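Long-range contacts in probable L,D-transpeptidase 3 (Mycobacterium tuberculosis, PDB 6D4K), which is a probable L,D-transpeptidase of the cell wall, unable to form 3->3 peptidoglycan cross-links from tetrapeptide donors, and may attach proteins to peptidoglycan: residues 216-221 / 236-241; 206-211 / 246-251; 121-126 / 229-234. All coordinates share one frame; numbering follows the deposited sequence.

Contact 1 (216-221 / 236-241)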
loop_
_atom_site.group_PDB
_atom_site.type_symbol
_atom_site.label_atom_id
_atom_site.label_comp_id
_atom_site.label_asym_id
_atom_site.label_seq_id
_atom_site.Cartn_x
_atom_site.Cartn_y
_atom_site.Cartn_z
ATOM N N TYR A 216 3.970 7.057 -0.444
ATOM C CA TYR A 216 2.683 7.109 -1.128
ATOM C C TYR A 216 2.850 6.864 -2.621
ATOM O O TYR A 216 3.903 7.147 -3.202
ATOM C CB TYR A 216 2.028 8.493 -1.003
ATOM C CG TYR A 216 1.557 8.863 0.380
ATOM C CD1 TYR A 216 2.444 9.362 1.334
ATOM C CD2 TYR A 216 0.216 8.772 0.720
ATOM C CE1 TYR A 216 2.004 9.718 2.601
ATOM C CE2 TYR A 216 -0.230 9.131 1.978
ATOM C CZ TYR A 216 0.664 9.603 2.916
ATOM O OH TYR A 216 0.210 9.952 4.173
ATOM N N VAL A 217 1.791 6.329 -3.231
ATOM C CA VAL A 217 1.504 6.536 -4.647
ATOM C C VAL A 217 0.566 7.730 -4.720
ATOM O O VAL A 217 -0.445 7.770 -4.009
ATOM C CB VAL A 217 0.828 5.296 -5.263
ATOM C CG1 VAL A 217 0.574 5.524 -6.742
ATOM C CG2 VAL A 217 1.663 4.041 -5.051
ATOM N N HIS A 218 0.890 8.716 -5.550
ATOM C CA HIS A 218 0.076 9.922 -5.499
ATOM C C HIS A 218 0.177 10.714 -6.793
ATOM O O HIS A 218 1.058 10.491 -7.627
ATOM C CB HIS A 218 0.452 10.786 -4.291
ATOM C CG HIS A 218 1.801 11.420 -4.397
ATOM N ND1 HIS A 218 1.989 12.677 -4.932
ATOM C CD2 HIS A 218 3.029 10.977 -4.039
ATOM C CE1 HIS A 218 3.274 12.981 -4.897
ATOM N NE2 HIS A 218 3.927 11.967 -4.358
ATOM N N SER A 219 -0.756 11.653 -6.938
ATOM C CA SER A 219 -0.742 12.584 -8.058
ATOM C C SER A 219 0.337 13.629 -7.839
ATOM O O SER A 219 0.471 14.187 -6.745
ATOM C CB SER A 219 -2.088 13.294 -8.165
ATOM O OG SER A 219 -2.519 13.752 -6.893
ATOM N N ALA A 220 1.102 13.909 -8.889
ATOM C CA ALA A 220 2.211 14.862 -8.819
ATOM C C ALA A 220 2.223 15.722 -10.076
ATOM O O ALA A 220 3.116 15.609 -10.923
ATOM C CB ALA A 220 3.539 14.125 -8.622
ATOM N N PRO A 221 1.241 16.620 -10.219
ATOM C CA PRO A 221 1.147 17.412 -11.460
ATOM C C PRO A 221 2.347 18.304 -11.727
ATOM O O PRO A 221 2.668 18.558 -12.896
ATOM C CB PRO A 221 -0.153 18.210 -11.286
ATOM C CG PRO A 221 -0.441 18.175 -9.813
ATOM C CD PRO A 221 0.148 16.916 -9.278
ATOM N N CYS A 236 8.430 8.708 -2.919
ATOM C CA CYS A 236 7.082 8.357 -3.331
ATOM C C CYS A 236 7.036 7.987 -4.811
ATOM O O CYS A 236 7.934 8.304 -5.591
ATOM C CB CYS A 236 6.119 9.513 -3.054
ATOM S SG CYS A 236 5.829 9.807 -1.294
ATOM N N ILE A 237 5.967 7.293 -5.181
ATOM C CA ILE A 237 5.707 6.903 -6.563
ATOM C C ILE A 237 4.785 7.956 -7.165
ATOM O O ILE A 237 3.610 8.048 -6.803
ATOM C CB ILE A 237 5.078 5.507 -6.634
ATOM C CG1 ILE A 237 6.066 4.452 -6.128
ATOM C CG2 ILE A 237 4.573 5.210 -8.052
ATOM C CD1 ILE A 237 5.404 3.166 -5.680
ATOM N N SER A 238 5.322 8.754 -8.087
ATOM C CA SER A 238 4.622 9.914 -8.619
ATOM C C SER A 238 3.894 9.530 -9.901
ATOM O O SER A 238 4.478 8.885 -10.775
ATOM C CB SER A 238 5.631 11.014 -8.942
ATOM O OG SER A 238 6.229 11.524 -7.767
ATOM N N LEU A 239 2.636 9.953 -10.019
ATOM C CA LEU A 239 1.832 9.729 -11.214
ATOM C C LEU A 239 1.207 11.045 -11.658
ATOM O O LEU A 239 1.166 12.022 -10.908
ATOM C CB LEU A 239 0.704 8.719 -10.949
ATOM C CG LEU A 239 1.075 7.319 -10.457
ATOM C CD1 LEU A 239 -0.177 6.524 -10.126
ATOM C CD2 LEU A 239 1.916 6.592 -11.498
ATOM N N SER A 240 0.711 11.063 -12.896
ATOM C CA SER A 240 -0.116 12.177 -13.333
ATOM C C SER A 240 -1.414 12.190 -12.530
ATOM O O SER A 240 -1.804 11.191 -11.925
ATOM C CB SER A 240 -0.445 12.054 -14.824
ATOM O OG SER A 240 -1.395 11.024 -15.058
ATOM N N ARG A 241 -2.096 13.340 -12.528
ATOM C CA ARG A 241 -3.367 13.418 -11.808
ATOM C C ARG A 241 -4.368 12.401 -12.341
ATOM O O ARG A 241 -5.064 11.736 -11.564
ATOM C CB ARG A 241 -3.954 14.830 -11.877
ATOM C CG ARG A 241 -5.137 15.018 -10.934
ATOM C CD ARG A 241 -5.980 16.244 -11.267
ATOM N NE ARG A 241 -6.868 16.591 -10.158
ATOM C CZ ARG A 241 -8.079 16.073 -9.967
ATOM N NH1 ARG A 241 -8.564 15.172 -10.811
ATOM N NH2 ARG A 241 -8.804 16.455 -8.923
#

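Contact 2 (206-211 / 246-251)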
loop_
_atom_site.group_PDB
_atom_site.type_symbol
_atom_site.label_atom_id
_atom_site.label_comp_id
_atom_site.label_asym_id
_atom_site.label_seq_id
_atom_site.Cartn_x
_atom_site.Cartn_y
_atom_site.Cartn_z
ATOM N N TYR A 206 -4.669 13.025 -4.798
ATOM C CA TYR A 206 -4.980 11.629 -4.532
ATOM C C TYR A 206 -3.754 11.014 -3.878
ATOM O O TYR A 206 -2.641 11.165 -4.389
ATOM C CB TYR A 206 -5.311 10.875 -5.832
ATOM C CG TYR A 206 -6.526 11.407 -6.547
ATOM C CD1 TYR A 206 -7.791 10.903 -6.282
ATOM C CD2 TYR A 206 -6.413 12.438 -7.474
ATOM C CE1 TYR A 206 -8.909 11.399 -6.922
ATOM C CE2 TYR A 206 -7.528 12.942 -8.123
ATOM C CZ TYR A 206 -8.773 12.420 -7.844
ATOM O OH TYR A 206 -9.883 12.921 -8.491
ATOM N N ALA A 207 -3.950 10.335 -2.749
ATOM C CA ALA A 207 -2.823 9.830 -1.971
ATOM C C ALA A 207 -3.128 8.425 -1.475
ATOM O O ALA A 207 -4.041 8.236 -0.664
ATOM C CB ALA A 207 -2.510 10.758 -0.797
ATOM N N VAL A 208 -2.346 7.453 -1.949
ATOM C CA VAL A 208 -2.472 6.049 -1.571
ATOM C C VAL A 208 -1.253 5.729 -0.710
ATOM O O VAL A 208 -0.133 5.642 -1.222
ATOM C CB VAL A 208 -2.530 5.142 -2.812
ATOM C CG1 VAL A 208 -2.704 3.693 -2.408
ATOM C CG2 VAL A 208 -3.642 5.586 -3.761
ATOM N N ARG A 209 -1.451 5.591 0.604
ATOM C CA ARG A 209 -0.331 5.375 1.516
ATOM C C ARG A 209 0.056 3.898 1.509
ATOM O O ARG A 209 -0.806 3.020 1.631
ATOM C CB ARG A 209 -0.720 5.775 2.934
ATOM C CG ARG A 209 0.404 5.565 3.929
ATOM C CD ARG A 209 -0.094 5.613 5.367
ATOM N NE ARG A 209 -0.582 6.934 5.731
ATOM C CZ ARG A 209 0.132 7.837 6.396
ATOM N NH1 ARG A 209 1.375 7.563 6.771
ATOM N NH2 ARG A 209 -0.399 9.016 6.687
ATOM N N ILE A 210 1.351 3.615 1.375
ATOM C CA ILE A 210 1.831 2.238 1.333
ATOM C C ILE A 210 2.840 1.903 2.423
ATOM O O ILE A 210 3.204 0.728 2.565
ATOM C CB ILE A 210 2.365 1.825 -0.060
ATOM C CG1 ILE A 210 3.571 2.676 -0.461
ATOM C CG2 ILE A 210 1.269 1.914 -1.105
ATOM C CD1 ILE A 210 4.206 2.253 -1.778
ATOM N N THR A 211 3.314 2.875 3.200
ATOM C CA THR A 211 4.102 2.559 4.382
ATOM C C THR A 211 3.695 3.475 5.522
ATOM O O THR A 211 3.211 4.588 5.304
ATOM C CB THR A 211 5.624 2.686 4.173
ATOM O OG1 THR A 211 5.998 4.068 4.098
ATOM C CG2 THR A 211 6.105 1.931 2.923
ATOM N N TRP A 246 -7.439 7.362 -11.390
ATOM C CA TRP A 246 -7.939 6.060 -11.812
ATOM C C TRP A 246 -7.446 4.957 -10.883
ATOM O O TRP A 246 -8.233 4.122 -10.425
ATOM C CB TRP A 246 -7.499 5.804 -13.255
ATOM C CG TRP A 246 -8.133 4.625 -13.863
ATOM C CD1 TRP A 246 -9.291 4.596 -14.586
ATOM C CD2 TRP A 246 -7.662 3.284 -13.801
ATOM N NE1 TRP A 246 -9.561 3.319 -14.987
ATOM C CE2 TRP A 246 -8.581 2.489 -14.511
ATOM C CE3 TRP A 246 -6.546 2.673 -13.220
ATOM C CZ2 TRP A 246 -8.425 1.110 -14.649
ATOM C CZ3 TRP A 246 -6.394 1.307 -13.354
ATOM C CH2 TRP A 246 -7.327 0.543 -14.063
ATOM N N TYR A 247 -6.152 4.955 -10.562
ATOM C CA TYR A 247 -5.622 3.953 -9.638
ATOM C C TYR A 247 -6.258 4.079 -8.252
ATOM O O TYR A 247 -6.650 3.083 -7.641
ATOM C CB TYR A 247 -4.103 4.092 -9.540
ATOM C CG TYR A 247 -3.513 3.198 -8.488
ATOM C CD1 TYR A 247 -2.846 3.731 -7.391
ATOM C CD2 TYR A 247 -3.600 1.815 -8.600
ATOM C CE1 TYR A 247 -2.287 2.914 -6.425
ATOM C CE2 TYR A 247 -3.049 0.989 -7.636
ATOM C CZ TYR A 247 -2.385 1.544 -6.553
ATOM O OH TYR A 247 -1.843 0.721 -5.584
ATOM N N TYR A 248 -6.328 5.305 -7.729
ATOM C CA TYR A 248 -6.959 5.562 -6.435
ATOM C C TYR A 248 -8.381 5.009 -6.405
ATOM O O TYR A 248 -8.785 4.342 -5.451
ATOM C CB TYR A 248 -6.969 7.068 -6.182
ATOM C CG TYR A 248 -7.597 7.519 -4.885
ATOM C CD1 TYR A 248 -8.981 7.674 -4.757
ATOM C CD2 TYR A 248 -6.799 7.869 -3.798
ATOM C CE1 TYR A 248 -9.552 8.126 -3.574
ATOM C CE2 TYR A 248 -7.359 8.327 -2.618
ATOM C CZ TYR A 248 -8.732 8.441 -2.506
ATOM O OH TYR A 248 -9.285 8.900 -1.329
ATOM N N ASN A 249 -9.155 5.286 -7.449
ATOM C CA ASN A 249 -10.540 4.834 -7.475
ATOM C C ASN A 249 -10.651 3.321 -7.612
ATOM O O ASN A 249 -11.661 2.747 -7.187
ATOM C CB ASN A 249 -11.309 5.534 -8.599
ATOM C CG ASN A 249 -11.591 6.996 -8.300
ATOM O OD1 ASN A 249 -11.630 7.421 -7.140
ATOM N ND2 ASN A 249 -11.824 7.770 -9.350
ATOM N N ALA A 250 -9.640 2.667 -8.198
ATOM C CA ALA A 250 -9.685 1.222 -8.392
ATOM C C ALA A 250 -9.212 0.440 -7.173
ATOM O O ALA A 250 -9.715 -0.662 -6.927
ATOM C CB ALA A 250 -8.837 0.845 -9.601
ATOM N N VAL A 251 -8.249 0.975 -6.409
ATOM C CA VAL A 251 -7.531 0.194 -5.409
ATOM C C VAL A 251 -8.294 0.222 -4.087
ATOM O O VAL A 251 -9.073 1.136 -3.782
ATOM C CB VAL A 251 -6.098 0.752 -5.263
ATOM C CG1 VAL A 251 -6.099 2.053 -4.451
ATOM C CG2 VAL A 251 -5.154 -0.295 -4.672
HETATM O O HOH W 1 -12.486 10.822 -8.913
#

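Contact 3 (121-126 / 229-234)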
loop_
_atom_site.group_PDB
_atom_site.type_symbol
_atom_site.label_atom_id
_atom_site.label_comp_id
_atom_site.label_asym_id
_atom_site.label_seq_id
_atom_site.Cartn_x
_atom_site.Cartn_y
_atom_site.Cartn_z
ATOM N N ALA A 121 5.667 -0.941 -9.427
ATOM C CA ALA A 121 6.525 0.184 -9.771
ATOM C C ALA A 121 7.889 -0.341 -10.191
ATOM O O ALA A 121 8.495 -1.147 -9.477
ATOM C CB ALA A 121 6.696 1.120 -8.577
ATOM N N SER A 122 8.374 0.123 -11.340
ATOM C CA SER A 122 9.685 -0.255 -11.852
ATOM C C SER A 122 10.568 0.984 -11.837
ATOM O O SER A 122 10.333 1.930 -12.598
ATOM C CB SER A 122 9.575 -0.814 -13.266
ATOM O OG SER A 122 10.865 -0.975 -13.822
ATOM N N ILE A 123 11.588 0.967 -10.977
ATOM C CA ILE A 123 12.484 2.112 -10.843
ATOM C C ILE A 123 13.219 2.378 -12.152
ATOM O O ILE A 123 13.366 3.531 -12.577
ATOM C CB ILE A 123 13.449 1.887 -9.663
ATOM C CG1 ILE A 123 12.672 1.842 -8.346
ATOM C CG2 ILE A 123 14.520 2.968 -9.626
ATOM C CD1 ILE A 123 13.452 1.252 -7.196
ATOM N N SER A 124 13.665 1.317 -12.824
ATOM C CA SER A 124 14.469 1.473 -14.035
ATOM C C SER A 124 13.620 1.858 -15.242
ATOM O O SER A 124 14.086 2.603 -16.115
ATOM C CB SER A 124 15.239 0.184 -14.319
ATOM O OG SER A 124 14.357 -0.922 -14.394
ATOM N N GLN A 125 12.387 1.349 -15.324
ATOM C CA GLN A 125 11.486 1.683 -16.423
ATOM C C GLN A 125 10.756 3.002 -16.209
ATOM O O GLN A 125 10.214 3.554 -17.171
ATOM C CB GLN A 125 10.419 0.595 -16.597
ATOM C CG GLN A 125 10.908 -0.766 -17.066
ATOM C CD GLN A 125 9.811 -1.826 -16.990
ATOM O OE1 GLN A 125 8.622 -1.503 -16.875
ATOM N NE2 GLN A 125 10.206 -3.093 -17.049
ATOM N N HIS A 126 10.704 3.500 -14.970
ATOM C CA HIS A 126 9.919 4.687 -14.624
ATOM C C HIS A 126 8.444 4.472 -14.949
ATOM O O HIS A 126 7.784 5.319 -15.558
ATOM C CB HIS A 126 10.458 5.959 -15.285
ATOM C CG HIS A 126 11.947 5.993 -15.404
ATOM N ND1 HIS A 126 12.779 6.047 -14.308
ATOM C CD2 HIS A 126 12.754 5.984 -16.491
ATOM C CE1 HIS A 126 14.036 6.069 -14.713
ATOM N NE2 HIS A 126 14.049 6.031 -16.033
ATOM N N LEU A 229 10.495 8.855 -17.396
ATOM C CA LEU A 229 11.828 9.208 -17.872
ATOM C C LEU A 229 12.850 9.316 -16.748
ATOM O O LEU A 229 13.987 8.853 -16.893
ATOM C CB LEU A 229 11.774 10.532 -18.631
ATOM C CG LEU A 229 10.952 10.547 -19.919
ATOM C CD1 LEU A 229 10.941 11.938 -20.520
ATOM C CD2 LEU A 229 11.500 9.535 -20.909
ATOM N N GLU A 230 12.472 9.943 -15.636
ATOM C CA GLU A 230 13.426 10.262 -14.584
ATOM C C GLU A 230 12.781 10.091 -13.217
ATOM O O GLU A 230 11.590 10.349 -13.038
ATOM C CB GLU A 230 13.936 11.702 -14.718
ATOM C CG GLU A 230 15.430 11.811 -14.933
ATOM C CD GLU A 230 15.904 13.247 -14.918
ATOM O OE1 GLU A 230 16.808 13.570 -14.118
ATOM O OE2 GLU A 230 15.363 14.055 -15.701
ATOM N N ASN A 231 13.595 9.671 -12.252
ATOM C CA ASN A 231 13.164 9.484 -10.871
ATOM C C ASN A 231 13.575 10.714 -10.066
ATOM O O ASN A 231 14.756 10.888 -9.743
ATOM C CB ASN A 231 13.772 8.204 -10.304
ATOM C CG ASN A 231 13.203 6.953 -10.956
ATOM O OD1 ASN A 231 12.036 6.921 -11.350
ATOM N ND2 ASN A 231 14.031 5.925 -11.085
ATOM N N VAL A 232 12.599 11.566 -9.750
ATOM C CA VAL A 232 12.860 12.872 -9.151
ATOM C C VAL A 232 12.097 13.108 -7.858
ATOM O O VAL A 232 12.189 14.200 -7.293
ATOM C CB VAL A 232 12.595 14.018 -10.147
ATOM C CG1 VAL A 232 13.416 13.828 -11.414
ATOM C CG2 VAL A 232 11.106 14.096 -10.465
ATOM N N SER A 233 11.332 12.136 -7.373
ATOM C CA SER A 233 10.587 12.302 -6.132
ATOM C C SER A 233 11.530 12.161 -4.936
ATOM O O SER A 233 12.748 12.028 -5.081
ATOM C CB SER A 233 9.451 11.289 -6.062
ATOM O OG SER A 233 9.951 10.051 -5.598
ATOM N N HIS A 234 10.963 12.171 -3.729
ATOM C CA HIS A 234 11.716 11.938 -2.502
ATOM C C HIS A 234 11.459 10.554 -1.915
ATOM O O HIS A 234 11.688 10.333 -0.719
ATOM C CB HIS A 234 11.438 13.028 -1.467
ATOM C CG HIS A 234 12.226 14.282 -1.701
ATOM N ND1 HIS A 234 12.484 14.768 -2.965
ATOM C CD2 HIS A 234 12.833 15.128 -0.835
ATOM C CE1 HIS A 234 13.201 15.869 -2.862
ATOM N NE2 HIS A 234 13.428 16.107 -1.584
#

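Contact 1 (216-221 / 236-241)
Strands 216-219 and 237-239 run parallel, their axes 4.9 Å apart at closest approach and turned by 20°, with V217 paired to I237, H218 to S238 and S219 to L239. Four backbone bonds make the ladder, the chain 216-221 giving and taking in turn: I237 N to Y216 O (2.9 Å), H218 N to I237 O, L239 N to H218 O, and A220 N to L239 O (2.8 Å). On one face V217 spreads its two methyls, CG1 against L239 CD1 (3.6 Å) and CG2 against I237 CD1 (3.9 Å); Y247 of helix 241-250 covers V217 there. H218 lies on the other face with CG held between its backbone N and carbonyl carbon (chi1 69°), which swings the ring over toward C236. The ring edge meets C236 CB, 3.5 Å from NE2, while ND1 donates to S219 O from above that carbonyl's plane. C236 SG takes a weak bond from Y216 N (3.4 Å). C236, just before strand 237-239, the predicted nucleophile and the residue acylated by faropenem, sits beside H218, the predicted proton donor and acceptor: the cysteine-histidine active site of the YkuD-type L,D-transpeptidase domain.

Contact 2 (206-211 / 246-251)
Y206 and Y248 make the aromatic part of this contact, an edge-to-face (T-shaped) pair. The edge of the Y206 ring drives into one face of Y248, CD1 coming to 3.7 Å from Y248 CG, toward the rim of that ring and not over its middle. The centroids lie 5.3 Å apart and the planes stand at 68°. Y248 reaches the strand because its CG is anti to the backbone N (chi1 180°), which carries the ring out from the helix and across the backbone at A207. There its edge also faces the backbone, with A207 O lying near the ring plane, 3.9 Å from CE2.

The aliphatic part centres on V208, whose side chain points at the helix. CG2 fits between two tyrosines, 3.9 Å from Y248 CD2 and 4.0 Å from Y247 CE1, and approaches both rings obliquely. CG1 also lies against the Y247 ring and reaches V251 CG1 at 4.3 Å, where the chain leaves the helix. V251 in turn lays its CB over a face of the Y247 ring, so valine and tyrosine from the same helix end pack jointly on V208.

Polar links are few and indirect. One water accepts a hydrogen from N249 ND2 (3.2 Å) and has a weak, longer bond with Y206 OH.

The helical residues 246-250, the end of helix 241-250, pass strand 207-209 with 9.0 Å between the axes of the two segments at closest approach, at 53°. In the sheet that strand runs between 172-180 and 216-219, antiparallel to both. K179 of strand 172-180 makes a cation-pi contact with Y248 and bonds to Y248 O and V251 O, while F128 of strand 127-132 meets Y247 edge-to-face.

Contact 3 (121-126 / 229-234)
N231 holds both H126 and I123 through two hydrogen bonds, one from each end of its amide. ND2 donates to I123 O at 2.9 Å and almost straight, with an N-H...O angle of 169°; the carbonyl oxygen lies in the amide plane, although the donor is tilted from the plane of that carbonyl. At the other end OD1 accepts from H126 ND1 at 3.2 Å. This second bond is looser in form: it leaves H126 near its ring plane but reaches OD1 from above the amide plane instead of on a lone pair, consistent with the 69° between ring and amide. OD1 is also taken by the backbone N of M162, so two donors grip it.

Van der Waals contact does the rest. The H126 ring is sandwiched between backbone groups. One face lies under the peptide joining L229 to E230, with L229 C 3.3 Å above the plane toward the rim and E230 N over the centre, and S124 O sits against the opposite face. H126 NE2 is 3.0 Å from L229 O, but the angle is too poor for a bond. I123 adds its CG2 branch, anti to the backbone N, which touches N231 ND2 at 3.3 Å.

Within 121-126 the turn is braced by S122 OG, which accepts from Q125 N in an ST motif. The bond from N231 to I123 O therefore ties the loop 229-234 to a carbonyl in an already shaped turn. Because its amide donates at one end and accepts at the other, N231 has its flip settled by this arrangement, and the ND1 bond implies a proton on that nitrogen of H126.

From the N terminus, 121-126 comes first, running from the end of strand 117-122 into the turn after it, and waits 102 residues for its partner 229-234. Inside that span the chain enters strand 207-209 and then 216-219. The loop from 216-219 leads through 229-234, closing contact 3, and on to 237-239, closing contact 1; helix 241-250 then closes contact 2. Contact 1 therefore falls wholly within contact 2, whereas contact 3 crosses both. Contacts 1 and 2 join directly where V217 O meets V208 N in the sheet. A121 touches I237, linking contacts 1 and 3. Together they tie the catalytic sheet to its helix and to the loop leading to C236.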